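Local coordinates for protein fucose-specific lectin (Aleuria aurantia, PDB 6GKE) that binds L-fucose, preferring the alpha-1,6-linked core fucose of glycoproteins, through five sites between the blades of a six-bladed beta-propeller, at residues A11-A16 with L63-W68; Q22-F27 with I34-R39; N43-G48 with I300-P305. The protein carries 1 engineered substitution. All coordinates share one frame; numbering follows the deposited sequence.

How the contacts relate
The three contacts run outward across the first blade of the propeller. Contact 1 sets its innermost strand beside that of the second blade, contact 2 pairs the blade's two middle strands, and contact 3 lays the start of its outer strand against the loop that follows strand 297-300 of the sixth blade. Contact 2 lies in the middle, about 9 Å centre to centre from each of the others, while contacts 1 and 3 are about 16 Å apart. Backbone bonds of one sheet tie them together: Ala11 O with Tyr26 N, and Glu36 O with Gly48 N. Arg24 and Glu36 of contact 2 hold a bound fucose directly, and the side chain of Trp15 in contact 1 borders the same sugar.

Contact 1 of 3, residues A11-A16 with L63-W68. With GOL (glycerol), chain J.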
ATOM      1  N   ALA A  11      12.672  -4.504  -9.753  1.00  4.52           N
ATOM      2  CA  ALA A  11      13.656  -4.833 -10.789  1.00  4.64           C
ATOM      3  C   ALA A  11      14.187  -6.235 -10.513  1.00  4.67           C
ATOM      4  O   ALA A  11      14.275  -6.639  -9.366  1.00  5.64           O
ATOM      5  CB  ALA A  11      14.777  -3.822 -10.829  1.00  5.00           C
ATOM      6  N   ALA A  12      14.540  -6.962 -11.572  1.00  5.02           N
ATOM      7  CA  ALA A  12      14.949  -8.347 -11.411  1.00  5.32           C
ATOM      8  C   ALA A  12      16.014  -8.723 -12.438  1.00  5.15           C
ATOM      9  O   ALA A  12      15.993  -8.252 -13.572  1.00  5.81           O
ATOM     10  CB  ALA A  12      13.755  -9.256 -11.538  1.00  6.15           C
ATOM     11  N   ILE A  13      16.898  -9.632 -12.019  1.00  5.20           N
ATOM     12  CA  ILE A  13      17.984 -10.158 -12.844  1.00  5.18           C
ATOM     13  C   ILE A  13      18.102 -11.666 -12.594  1.00  5.21           C
ATOM     14  O   ILE A  13      17.641 -12.190 -11.579  1.00  5.54           O
ATOM     15  CB  ILE A  13      19.322  -9.446 -12.554  1.00  5.62           C
ATOM     16  CG1 ILE A  13      19.700  -9.562 -11.073  1.00  5.89           C
ATOM     17  CG2 ILE A  13      19.288  -8.003 -13.038  1.00  6.20           C
ATOM     18  CD1 ILE A  13      21.071  -9.039 -10.711  1.00  6.34           C
ATOM     19  N   SER A  14      18.766 -12.341 -13.530  1.00  5.47           N
ATOM     20  CA  SER A  14      18.962 -13.778 -13.467  1.00  6.03           C
ATOM     21  C   SER A  14      20.224 -14.127 -14.251  1.00  6.10           C
ATOM     22  O   SER A  14      20.507 -13.486 -15.269  1.00  6.95           O
ATOM     23  CB  SER A  14      17.750 -14.494 -14.034  1.00  6.94           C
ATOM     24  OG  SER A  14      17.839 -15.908 -13.927  1.00  7.88           O
ATOM     25  N   TRP A  15      20.949 -15.151 -13.798  1.00  6.43           N
ATOM     26  CA  TRP A  15      22.069 -15.666 -14.564  1.00  6.96           C
ATOM     27  C   TRP A  15      22.219 -17.166 -14.322  1.00  7.83           C
ATOM     28  O   TRP A  15      21.880 -17.685 -13.266  1.00  8.48           O
ATOM     29  CB  TRP A  15      23.375 -14.908 -14.282  1.00  7.30           C
ATOM     30  CG  TRP A  15      23.912 -15.004 -12.887  1.00  7.40           C
ATOM     31  CD1 TRP A  15      24.879 -15.851 -12.429  1.00  8.02           C
ATOM     32  CD2 TRP A  15      23.562 -14.166 -11.772  1.00  7.16           C
ATOM     33  NE1 TRP A  15      25.137 -15.611 -11.108  1.00  8.19           N
ATOM     34  CE2 TRP A  15      24.347 -14.583 -10.675  1.00  7.58           C
ATOM     35  CE3 TRP A  15      22.649 -13.120 -11.580  1.00  7.07           C
ATOM     36  CZ2 TRP A  15      24.248 -13.993  -9.415  1.00  7.76           C
ATOM     37  CZ3 TRP A  15      22.550 -12.537 -10.335  1.00  7.36           C
ATOM     38  CH2 TRP A  15      23.345 -12.966  -9.269  1.00  7.64           C
ATOM     39  N   ALA A  16      22.747 -17.847 -15.339  1.00  9.47           N
ATOM     40  CA  ALA A  16      23.040 -19.266 -15.257  1.00 11.30           C
ATOM     41  C   ALA A  16      24.210 -19.494 -14.290  1.00 13.98           C
ATOM     42  O   ALA A  16      25.138 -18.700 -14.257  1.00 16.19           O
ATOM     43  CB  ALA A  16      23.344 -19.796 -16.634  1.00 12.73           C
ATOM     44  N   LEU A  63      12.825   1.808 -10.628  1.00  4.60           N
ATOM     45  CA  LEU A  63      13.967   0.905 -10.488  1.00  4.58           C
ATOM     46  C   LEU A  63      14.210   0.190 -11.817  1.00  4.45           C
ATOM     47  O   LEU A  63      13.275  -0.110 -12.563  1.00  4.99           O
ATOM     48  CB  LEU A  63      13.715  -0.159  -9.417  1.00  5.08           C
ATOM     49  CG  LEU A  63      13.564   0.328  -7.979  1.00  5.75           C
ATOM     50  CD1 LEU A  63      13.152  -0.828  -7.078  1.00  6.52           C
ATOM     51  CD2 LEU A  63      14.842   0.976  -7.462  1.00  6.51           C
ATOM     52  N   ALA A  64      15.479  -0.139 -12.061  1.00  4.34           N
ATOM     53  CA  ALA A  64      15.879  -1.037 -13.135  1.00  4.49           C
ATOM     54  C   ALA A  64      17.192  -1.693 -12.711  1.00  4.64           C
ATOM     55  O   ALA A  64      17.885  -1.167 -11.848  1.00  5.14           O
ATOM     56  CB  ALA A  64      16.021  -0.298 -14.451  1.00  4.77           C
ATOM     57  N   ALA A  65      17.537  -2.826 -13.316  1.00  4.69           N
ATOM     58  CA  ALA A  65      18.773  -3.503 -12.943  1.00  4.83           C
ATOM     59  C   ALA A  65      19.305  -4.336 -14.105  1.00  5.21           C
ATOM     60  O   ALA A  65      18.524  -4.866 -14.902  1.00  6.13           O
ATOM     61  CB  ALA A  65      18.560  -4.374 -11.731  1.00  5.30           C
ATOM     62  N   VAL A  66      20.637  -4.467 -14.146  1.00  5.08           N
ATOM     63  CA  VAL A  66      21.337  -5.335 -15.104  1.00  5.24           C
ATOM     64  C   VAL A  66      22.470  -6.068 -14.385  1.00  5.13           C
ATOM     65  O   VAL A  66      22.913  -5.657 -13.312  1.00  5.33           O
ATOM     66  CB  VAL A  66      21.897  -4.548 -16.304  1.00  6.04           C
ATOM     67  CG1 VAL A  66      20.789  -3.920 -17.131  1.00  6.70           C
ATOM     68  CG2 VAL A  66      22.914  -3.496 -15.880  1.00  6.49           C
ATOM     69  N   THR A  67      22.962  -7.132 -15.024  1.00  5.36           N
ATOM     70  CA  THR A  67      24.048  -7.923 -14.472  1.00  5.55           C
ATOM     71  C   THR A  67      24.884  -8.530 -15.599  1.00  5.76           C
ATOM     72  O   THR A  67      24.398  -8.762 -16.701  1.00  6.81           O
ATOM     73  CB  THR A  67      23.500  -9.010 -13.537  1.00  5.84           C
ATOM     74  OG1 THR A  67      24.558  -9.677 -12.847  1.00  6.06           O
ATOM     75  CG2 THR A  67      22.683 -10.056 -14.264  1.00  6.24           C
ATOM     76  N   TRP A  68      26.147  -8.800 -15.283  1.00  5.78           N
ATOM     77  CA  TRP A  68      27.052  -9.555 -16.142  1.00  5.96           C
ATOM     78  C   TRP A  68      28.159 -10.119 -15.249  1.00  6.37           C
ATOM     79  O   TRP A  68      28.290  -9.714 -14.094  1.00  7.14           O
ATOM     80  CB  TRP A  68      27.620  -8.700 -17.289  1.00  6.18           C
ATOM     81  CG  TRP A  68      28.546  -7.610 -16.836  1.00  6.11           C
ATOM     82  CD1 TRP A  68      29.910  -7.635 -16.814  1.00  6.60           C
ATOM     83  CD2 TRP A  68      28.166  -6.324 -16.312  1.00  6.05           C
ATOM     84  NE1 TRP A  68      30.401  -6.461 -16.313  1.00  6.78           N
ATOM     85  CE2 TRP A  68      29.356  -5.639 -15.994  1.00  6.50           C
ATOM     86  CE3 TRP A  68      26.943  -5.682 -16.085  1.00  6.08           C
ATOM     87  CZ2 TRP A  68      29.357  -4.358 -15.449  1.00  6.53           C
ATOM     88  CZ3 TRP A  68      26.942  -4.410 -15.552  1.00  6.17           C
ATOM     89  CH2 TRP A  68      28.136  -3.761 -15.235  1.00  6.56           C
TER
HETATM   90  C1  GOL J 410      15.456  -5.257 -15.130  1.00 12.75           C
HETATM   91  O1  GOL J 410      15.252  -3.856 -14.860  1.00 12.98           O
HETATM   92  C2  GOL J 410      14.136  -5.984 -14.900  1.00 12.08           C
HETATM   93  O2  GOL J 410      13.559  -5.382 -13.764  1.00 14.71           O
HETATM   94  C3  GOL J 410      13.266  -5.687 -16.128  1.00 11.60           C
HETATM   95  O3  GOL J 410      11.882  -6.018 -15.956  1.00  8.20           O
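Ile13 and Thr67 cross obliquely, aliphatic branch against aliphatic branch. CD1 of Ile13 comes to 3.7 Å from Thr67 CB, and Thr67 CG2 lies against the beta carbon of Ile13. A chi1 of 57° sets the isoleucine CG1 between the backbone N and the carbonyl carbon, and an extended chi2 (173°) sends CD1 on to the threonine, while Ile13 CG2, anti to the carbonyl carbon, rests 3.7 Å from Ala65 O and 3.9 Å from Ala65 CB. Thr67 keeps its methyl for this interface; its hydroxyl is hydrogen-bonded to Gln75 O on the next strand of its own blade. At one end of the row, Trp15 meets the same methyl at about a right angle, with its CE3 4.1 Å from Thr67 CG2. At the other, small side chains let the backbones draw together: Ala11 CB sits 3.9 Å from Ala65 CB and also touches Leu63 CB. The strand segments run nearly parallel, 13° apart, yet no hydrogen bond joins them. A glycerol, probably from the crystallisation liquor, makes an incidental bridge: Ala12 N donates to its O2 and Ala65 N to its O1, each bond 2.9 Å long, and Ala268 N of the sixth repeat binds the same molecule. Strands 10-15 and 64-70, the inner strands of two separate four-stranded antiparallel sheets, thus meet through side-chain packing alone, as expected where adjacent blades abut in a six-bladed beta-propeller.

Contact 2 of 3, residues Q22-F27 with I34-R39; sequences QQRVYF and IREAQR. With FUC (alpha-L-fucopyranose), chain C.
Glu36 OE2 is gripped twice: by Tyr26 OH, 2.7 Å away on its anti lone pair, and by O4 of the bound fucose, also at 2.7 Å. Its twin OE1 takes fucose O3 and, on its anti side but 21° out of the carboxylate plane, Gln38 NE2, so the carboxylate's rotation is fixed. Glu36 CG, anti to the backbone N (chi1 -173°), lies 3.4 Å from Tyr26 CE1. Arg24 bends at chi2 (-70°), NE giving a 2.8 Å bond to fucose O4 and NH2 one to O5. Gln38 CG covers one face of the guanidinium. NH1 is steadied by Gln22 OE1, in the plane of both groups, and by Gln23 O, which Arg39 N reaches from the opposite face. Across the sheet Arg35 CB lies over the Phe27 ring, a CH-pi contact, and one water joins Gln23 NE2 to Arg39 NH1. Beyond the segments, Gln38 OE1 bonds to Thr46 OG1, Gln23 OE1 to Ser277 OG and Arg39 NE to Asn43 O. Trp97 also bonds the sugar. Three hydrogen-bonded pairs, Gln23-Arg39, Val25-Ala37 and Phe27-Arg35, each with two N-H to O bonds, make this a hairpin within the first blade, flanked by strands 10-15 and 46-56, while Tyr26 packs onto strand 73-81 of the second.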
ATOM      1  N   GLN A  22      20.820 -18.339 -10.688  1.00  7.74           N
ATOM      2  CA  GLN A  22      20.784 -17.346  -9.624  1.00  7.15           C
ATOM      3  C   GLN A  22      19.853 -16.212 -10.055  1.00  6.73           C
ATOM      4  O   GLN A  22      19.936 -15.729 -11.181  1.00  7.81           O
ATOM      5  CB  GLN A  22      22.184 -16.797  -9.360  1.00  7.53           C
ATOM      6  CG  GLN A  22      23.105 -17.793  -8.671  1.00  8.15           C
ATOM      7  CD  GLN A  22      22.729 -18.072  -7.234  1.00  8.32           C
ATOM      8  OE1 GLN A  22      22.253 -17.200  -6.514  1.00  8.83           O
ATOM      9  NE2 GLN A  22      22.956 -19.296  -6.783  1.00  9.76           N
ATOM     10  N   GLN A  23      18.973 -15.800  -9.143  1.00  6.13           N
ATOM     11  CA  GLN A  23      18.100 -14.664  -9.369  1.00  5.78           C
ATOM     12  C   GLN A  23      18.301 -13.648  -8.247  1.00  5.53           C
ATOM     13  O   GLN A  23      18.537 -14.018  -7.091  1.00  5.82           O
ATOM     14  CB  GLN A  23      16.627 -15.069  -9.370  1.00  5.97           C
ATOM     15  CG  GLN A  23      16.248 -16.026 -10.483  1.00  6.47           C
ATOM     16  CD  GLN A  23      14.772 -16.319 -10.412  1.00  6.42           C
ATOM     17  OE1 GLN A  23      13.937 -15.490 -10.783  1.00  6.75           O
ATOM     18  NE2 GLN A  23      14.443 -17.504  -9.925  1.00  7.50           N
ATOM     19  N   ARG A  24      18.151 -12.366  -8.590  1.00  5.30           N
ATOM     20  CA  ARG A  24      18.046 -11.318  -7.595  1.00  5.31           C
ATOM     21  C   ARG A  24      16.851 -10.446  -7.970  1.00  5.07           C
ATOM     22  O   ARG A  24      16.616 -10.176  -9.142  1.00  5.62           O
ATOM     23  CB  ARG A  24      19.304 -10.447  -7.521  1.00  5.62           C
ATOM     24  CG  ARG A  24      20.608 -11.205  -7.307  1.00  5.77           C
ATOM     25  CD  ARG A  24      20.730 -11.801  -5.919  1.00  5.87           C
ATOM     26  NE  ARG A  24      22.002 -12.488  -5.701  1.00  6.23           N
ATOM     27  CZ  ARG A  24      22.240 -13.772  -5.970  1.00  6.49           C
ATOM     28  NH1 ARG A  24      21.277 -14.557  -6.430  1.00  7.08           N
ATOM     29  NH2 ARG A  24      23.452 -14.264  -5.783  1.00  7.38           N
ATOM     30  N   VAL A  25      16.107 -10.011  -6.953  1.00  5.12           N
ATOM     31  CA  VAL A  25      15.007  -9.091  -7.160  1.00  5.23           C
ATOM     32  C   VAL A  25      15.165  -7.940  -6.164  1.00  5.08           C
ATOM     33  O   VAL A  25      15.565  -8.145  -5.019  1.00  5.81           O
ATOM     34  CB  VAL A  25      13.639  -9.801  -7.090  1.00  6.45           C
ATOM     35  CG1 VAL A  25      13.383 -10.466  -5.757  1.00  7.26           C
ATOM     36  CG2 VAL A  25      12.493  -8.879  -7.467  1.00  6.97           C
ATOM     37  N   TYR A  26      14.870  -6.731  -6.659  1.00  4.76           N
ATOM     38  CA  TYR A  26      15.039  -5.472  -5.952  1.00  4.91           C
ATOM     39  C   TYR A  26      13.673  -4.810  -5.807  1.00  4.94           C
ATOM     40  O   TYR A  26      12.876  -4.778  -6.751  1.00  5.26           O
ATOM     41  CB  TYR A  26      16.018  -4.547  -6.691  1.00  5.00           C
ATOM     42  CG  TYR A  26      17.351  -5.218  -6.857  1.00  4.94           C
ATOM     43  CD1 TYR A  26      18.256  -5.269  -5.811  1.00  5.18           C
ATOM     44  CD2 TYR A  26      17.648  -5.927  -8.009  1.00  5.15           C
ATOM     45  CE1 TYR A  26      19.434  -5.986  -5.911  1.00  5.27           C
ATOM     46  CE2 TYR A  26      18.822  -6.648  -8.127  1.00  5.30           C
ATOM     47  CZ  TYR A  26      19.709  -6.693  -7.069  1.00  5.09           C
ATOM     48  OH  TYR A  26      20.832  -7.456  -7.169  1.00  5.60           O
ATOM     49  N   PHE A  27      13.426  -4.274  -4.610  1.00  5.01           N
ATOM     50  CA  PHE A  27      12.181  -3.608  -4.291  1.00  5.20           C
ATOM     51  C   PHE A  27      12.474  -2.573  -3.209  1.00  4.85           C
ATOM     52  O   PHE A  27      13.534  -2.602  -2.587  1.00  5.51           O
ATOM     53  CB  PHE A  27      11.129  -4.621  -3.827  1.00  5.89           C
ATOM     54  CG  PHE A  27      11.469  -5.327  -2.536  1.00  6.29           C
ATOM     55  CD1 PHE A  27      12.225  -6.493  -2.524  1.00  7.07           C
ATOM     56  CD2 PHE A  27      11.047  -4.812  -1.319  1.00  6.43           C
ATOM     57  CE1 PHE A  27      12.538  -7.122  -1.325  1.00  7.52           C
ATOM     58  CE2 PHE A  27      11.360  -5.440  -0.123  1.00  7.32           C
ATOM     59  CZ  PHE A  27      12.104  -6.594  -0.130  1.00  7.59           C
ATOM     60  N   ILE A  34      16.343   0.331  -0.799  1.00  4.90           N
ATOM     61  CA  ILE A  34      16.234  -0.697  -1.811  1.00  5.09           C
ATOM     62  C   ILE A  34      16.793  -1.982  -1.206  1.00  5.01           C
ATOM     63  O   ILE A  34      17.947  -2.007  -0.783  1.00  5.71           O
ATOM     64  CB  ILE A  34      16.979  -0.328  -3.108  1.00  5.40           C
ATOM     65  CG1 ILE A  34      16.564   1.043  -3.649  1.00  5.97           C
ATOM     66  CG2 ILE A  34      16.776  -1.420  -4.146  1.00  5.59           C
ATOM     67  CD1 ILE A  34      17.472   1.579  -4.731  1.00  6.97           C
ATOM     68  N   ARG A  35      15.951  -3.016  -1.162  1.00  5.03           N
ATOM     69  CA  ARG A  35      16.328  -4.314  -0.649  1.00  5.33           C
ATOM     70  C   ARG A  35      16.472  -5.320  -1.788  1.00  5.34           C
ATOM     71  O   ARG A  35      15.901  -5.159  -2.866  1.00  5.90           O
ATOM     72  CB  ARG A  35      15.274  -4.832   0.329  1.00  5.75           C
ATOM     73  CG  ARG A  35      15.152  -4.017   1.603  1.00  5.99           C
ATOM     74  CD  ARG A  35      14.157  -4.661   2.540  1.00  6.33           C
ATOM     75  NE  ARG A  35      13.985  -3.891   3.757  1.00  6.38           N
ATOM     76  CZ  ARG A  35      13.288  -4.299   4.806  1.00  7.00           C
ATOM     77  NH1 ARG A  35      12.752  -5.510   4.813  1.00  8.11           N
ATOM     78  NH2 ARG A  35      13.127  -3.485   5.835  1.00  7.95           N
ATOM     79  N   GLU A  36      17.238  -6.370  -1.492  1.00  5.47           N
ATOM     80  CA  GLU A  36      17.483  -7.475  -2.397  1.00  5.57           C
ATOM     81  C   GLU A  36      16.970  -8.774  -1.772  1.00  5.71           C
ATOM     82  O   GLU A  36      17.202  -9.028  -0.586  1.00  6.18           O
ATOM     83  CB  GLU A  36      18.982  -7.614  -2.655  1.00  5.80           C
ATOM     84  CG  GLU A  36      19.353  -8.635  -3.718  1.00  5.88           C
ATOM     85  CD  GLU A  36      20.851  -8.875  -3.770  1.00  6.04           C
ATOM     86  OE1 GLU A  36      21.381  -9.395  -2.769  1.00  6.91           O
ATOM     87  OE2 GLU A  36      21.495  -8.524  -4.794  1.00  6.13           O
ATOM     88  N   ALA A  37      16.325  -9.604  -2.599  1.00  5.77           N
ATOM     89  CA  ALA A  37      16.063 -11.016  -2.292  1.00  5.95           C
ATOM     90  C   ALA A  37      16.807 -11.861  -3.329  1.00  5.89           C
ATOM     91  O   ALA A  37      17.045 -11.404  -4.459  1.00  6.15           O
ATOM     92  CB  ALA A  37      14.583 -11.316  -2.275  1.00  6.37           C
ATOM     93  N   GLN A  38      17.175 -13.083  -2.933  1.00  6.28           N
ATOM     94  CA  GLN A  38      18.026 -13.951  -3.748  1.00  6.43           C
ATOM     95  C   GLN A  38      17.400 -15.340  -3.867  1.00  6.68           C
ATOM     96  O   GLN A  38      16.786 -15.836  -2.926  1.00  7.19           O
ATOM     97  CB  GLN A  38      19.413 -14.125  -3.124  1.00  6.85           C
ATOM     98  CG  GLN A  38      20.059 -12.831  -2.647  1.00  7.14           C
ATOM     99  CD  GLN A  38      19.657 -12.382  -1.261  1.00  7.13           C
ATOM    100  OE1 GLN A  38      19.175 -13.154  -0.428  1.00  8.02           O
ATOM    101  NE2 GLN A  38      19.869 -11.105  -0.994  1.00  7.82           N
ATOM    102  N   ARG A  39      17.621 -15.985  -5.016  1.00  6.79           N
ATOM    103  CA  ARG A  39      17.263 -17.383  -5.176  1.00  7.18           C
ATOM    104  C   ARG A  39      18.368 -18.106  -5.938  1.00  7.57           C
ATOM    105  O   ARG A  39      18.887 -17.602  -6.931  1.00  8.57           O
ATOM    106  CB  ARG A  39      15.931 -17.564  -5.908  1.00  7.33           C
ATOM    107  CG  ARG A  39      15.317 -18.931  -5.659  1.00  8.12           C
ATOM    108  CD  ARG A  39      13.992 -19.153  -6.350  1.00  8.18           C
ATOM    109  NE  ARG A  39      13.394 -20.384  -5.854  1.00  8.95           N
ATOM    110  CZ  ARG A  39      12.153 -20.787  -6.103  1.00  9.54           C
ATOM    111  NH1 ARG A  39      11.396 -20.133  -6.968  1.00 10.32           N
ATOM    112  NH2 ARG A  39      11.670 -21.852  -5.482  1.00 11.01           N
TER
HETATM  113  C1  FUC C 401      25.231 -12.455  -3.046  1.00 10.43           C
HETATM  114  C2  FUC C 401      24.394 -11.325  -2.480  1.00  8.93           C
HETATM  115  C3  FUC C 401      24.846  -9.981  -3.047  1.00  7.56           C
HETATM  116  C4  FUC C 401      24.884 -10.031  -4.567  1.00  6.78           C
HETATM  117  C5  FUC C 401      25.773 -11.190  -5.006  1.00  7.33           C
HETATM  118  C6  FUC C 401      25.849 -11.355  -6.517  1.00  7.62           C
HETATM  119  O1  FUC C 401      26.536 -12.331  -2.496  1.00 14.35           O
HETATM  120  O2  FUC C 401      24.535 -11.307  -1.055  1.00 12.06           O
HETATM  121  O3  FUC C 401      24.000  -8.932  -2.563  1.00  7.31           O
HETATM  122  O4  FUC C 401      23.578 -10.231  -5.118  1.00  6.67           O
HETATM  123  O5  FUC C 401      25.248 -12.405  -4.466  1.00  8.17           O
HETATM  124  O   HOH W   1      11.796 -18.223  -9.135  1.00 10.33           O

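Contact 3 of 3, residues N43-G48 with I300-P305; sequences NPWTGG and IGAVVP
Trp45 lays one face of its indole under Val304: CG2 sits centrally above the ring system, a CH-pi contact 3.7 Å from the centroid of the five-membered ring. CG1 of the same valine lies against Trp45 CE3. At the backbone of Trp45, a water accepts from its N and donates to Val303 O, while the indole NE1 gives its hydrogen to a second water in the ring plane, at 2.8 Å. The beta carbon is closely packed, with Trp45 CB 3.4 Å from Pro305 CD. Next, Thr46 turns its CB away and bonds through OG1 to Gln38 of the neighbouring strand. Gly47 offers its carbonyl to the proline ring, with O 3.5 Å from Pro305 CG. Last comes Gly48, whose CA points a hydrogen almost straight at Pro305 O, 3.4 Å away; positive phi (76°) and the closeness of that oxygen suit a residue without a side chain. This contact buries Pro305 O, which has no conventional hydrogen-bond partner. Val304 also packs on Val25 and Ala37, so the loop that follows strand 297-300 of the sixth blade lies on the first blade, where the ring of the six-bladed propeller closes.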
ATOM      1  N   ASN A  43      15.685 -23.655  -4.737  1.00 13.30           N
ATOM      2  CA  ASN A  43      15.759 -23.529  -3.279  1.00 13.75           C
ATOM      3  C   ASN A  43      14.890 -22.356  -2.841  1.00 12.75           C
ATOM      4  O   ASN A  43      14.622 -21.451  -3.627  1.00 12.02           O
ATOM      5  CB  ASN A  43      17.197 -23.336  -2.797  1.00 15.21           C
ATOM      6  CG  ASN A  43      18.064 -24.548  -3.052  1.00 17.54           C
ATOM      7  OD1 ASN A  43      17.763 -25.637  -2.574  1.00 21.29           O
ATOM      8  ND2 ASN A  43      19.131 -24.373  -3.815  1.00 19.56           N
ATOM      9  N   PRO A  44      14.409 -22.316  -1.581  1.00 13.61           N
ATOM     10  CA  PRO A  44      13.615 -21.176  -1.129  1.00 13.56           C
ATOM     11  C   PRO A  44      14.345 -19.837  -1.318  1.00 11.79           C
ATOM     12  O   PRO A  44      15.564 -19.755  -1.166  1.00 11.57           O
ATOM     13  CB  PRO A  44      13.384 -21.465   0.360  1.00 15.17           C
ATOM     14  CG  PRO A  44      13.485 -22.971   0.456  1.00 16.47           C
ATOM     15  CD  PRO A  44      14.562 -23.345  -0.539  1.00 15.43           C
ATOM     16  N   TRP A  45      13.571 -18.805  -1.655  1.00 11.24           N
ATOM     17  CA  TRP A  45      14.071 -17.441  -1.677  1.00  9.88           C
ATOM     18  C   TRP A  45      14.679 -17.086  -0.313  1.00  9.66           C
ATOM     19  O   TRP A  45      14.152 -17.475   0.733  1.00 11.84           O
ATOM     20  CB  TRP A  45      12.948 -16.457  -2.022  1.00 10.26           C
ATOM     21  CG  TRP A  45      12.551 -16.416  -3.463  1.00  9.62           C
ATOM     22  CD1 TRP A  45      11.534 -17.100  -4.065  1.00 10.14           C
ATOM     23  CD2 TRP A  45      13.143 -15.599  -4.484  1.00  9.06           C
ATOM     24  NE1 TRP A  45      11.468 -16.778  -5.392  1.00 10.39           N
ATOM     25  CE2 TRP A  45      12.444 -15.863  -5.680  1.00  9.17           C
ATOM     26  CE3 TRP A  45      14.187 -14.668  -4.500  1.00  8.46           C
ATOM     27  CZ2 TRP A  45      12.775 -15.243  -6.885  1.00  9.48           C
ATOM     28  CZ3 TRP A  45      14.507 -14.048  -5.688  1.00  8.70           C
ATOM     29  CH2 TRP A  45      13.810 -14.335  -6.863  1.00  8.79           C
ATOM     30  N   THR A  46      15.763 -16.308  -0.348  1.00  8.96           N
ATOM     31  CA  THR A  46      16.368 -15.712   0.825  1.00  8.70           C
ATOM     32  C   THR A  46      16.305 -14.184   0.715  1.00  7.78           C
ATOM     33  O   THR A  46      15.957 -13.625  -0.329  1.00  7.69           O
ATOM     34  CB  THR A  46      17.816 -16.190   0.995  1.00  9.33           C
ATOM     35  OG1 THR A  46      18.574 -15.839  -0.164  1.00  9.36           O
ATOM     36  CG2 THR A  46      17.909 -17.683   1.212  1.00 10.40           C
ATOM     37  N   GLY A  47      16.657 -13.511   1.810  1.00  7.75           N
ATOM     38  CA  GLY A  47      16.830 -12.074   1.818  1.00  7.35           C
ATOM     39  C   GLY A  47      15.521 -11.325   2.010  1.00  6.90           C
ATOM     40  O   GLY A  47      14.600 -11.791   2.686  1.00  7.81           O
ATOM     41  N   GLY A  48      15.474 -10.115   1.450  1.00  6.56           N
ATOM     42  CA  GLY A  48      14.309  -9.239   1.547  1.00  6.71           C
ATOM     43  C   GLY A  48      14.134  -8.546   2.893  1.00  7.15           C
ATOM     44  O   GLY A  48      13.138  -7.845   3.072  1.00  7.40           O
ATOM     45  N   ILE A 300       2.021 -19.574 -10.826  1.00  9.05           N
ATOM     46  CA  ILE A 300       2.480 -18.695  -9.768  1.00  8.89           C
ATOM     47  C   ILE A 300       3.422 -19.500  -8.868  1.00  8.84           C
ATOM     48  O   ILE A 300       3.066 -20.572  -8.384  1.00 10.68           O
ATOM     49  CB  ILE A 300       1.299 -18.073  -9.001  1.00  9.78           C
ATOM     50  CG1 ILE A 300       0.431 -17.225  -9.932  1.00 10.25           C
ATOM     51  CG2 ILE A 300       1.798 -17.266  -7.808  1.00 10.41           C
ATOM     52  CD1 ILE A 300      -0.901 -16.826  -9.349  1.00 11.06           C
ATOM     53  N   GLY A 301       4.632 -18.972  -8.666  1.00  8.91           N
ATOM     54  CA  GLY A 301       5.678 -19.659  -7.918  1.00  9.34           C
ATOM     55  C   GLY A 301       5.704 -19.283  -6.445  1.00  9.56           C
ATOM     56  O   GLY A 301       4.736 -18.754  -5.891  1.00 10.15           O
ATOM     57  N   ALA A 302       6.841 -19.580  -5.809  1.00 10.46           N
ATOM     58  CA  ALA A 302       7.045 -19.337  -4.385  1.00 11.33           C
ATOM     59  C   ALA A 302       7.049 -17.831  -4.103  1.00 10.88           C
ATOM     60  O   ALA A 302       7.528 -17.037  -4.908  1.00 12.41           O
ATOM     61  CB  ALA A 302       8.336 -19.976  -3.934  1.00 12.70           C
ATOM     62  N   VAL A 303       6.527 -17.451  -2.932  1.00 10.42           N
ATOM     63  CA  VAL A 303       6.468 -16.055  -2.512  1.00 10.10           C
ATOM     64  C   VAL A 303       7.874 -15.615  -2.094  1.00  8.98           C
ATOM     65  O   VAL A 303       8.600 -16.353  -1.425  1.00 10.77           O
ATOM     66  CB  VAL A 303       5.450 -15.848  -1.375  1.00 11.58           C
ATOM     67  CG1 VAL A 303       5.445 -14.414  -0.867  1.00 11.79           C
ATOM     68  CG2 VAL A 303       4.049 -16.266  -1.795  1.00 12.98           C
ATOM     69  N   VAL A 304       8.238 -14.398  -2.489  1.00  7.96           N
ATOM     70  CA  VAL A 304       9.530 -13.829  -2.154  1.00  7.55           C
ATOM     71  C   VAL A 304       9.398 -13.097  -0.825  1.00  7.45           C
ATOM     72  O   VAL A 304       8.521 -12.247  -0.686  1.00  7.43           O
ATOM     73  CB  VAL A 304      10.010 -12.856  -3.243  1.00  7.77           C
ATOM     74  CG1 VAL A 304      11.402 -12.326  -2.938  1.00  8.26           C
ATOM     75  CG2 VAL A 304       9.963 -13.475  -4.630  1.00  8.16           C
ATOM     76  N   PRO A 305      10.276 -13.348   0.173  1.00  8.13           N
ATOM     77  CA  PRO A 305      10.183 -12.647   1.452  1.00  8.44           C
ATOM     78  C   PRO A 305      10.535 -11.160   1.311  1.00  7.63           C
ATOM     79  O   PRO A 305      11.470 -10.799   0.584  1.00  7.61           O
ATOM     80  CB  PRO A 305      11.200 -13.374   2.338  1.00 10.08           C
ATOM     81  CG  PRO A 305      12.216 -13.900   1.355  1.00 10.38           C
ATOM     82  CD  PRO A 305      11.403 -14.293   0.137  1.00  9.05           C
TER
HETATM   83  O   HOH W   2       9.134 -17.807  -6.643  0.50 12.26           O
HETATM   84  O   HOH W   3      10.387 -18.668  -1.230  1.00 17.81           O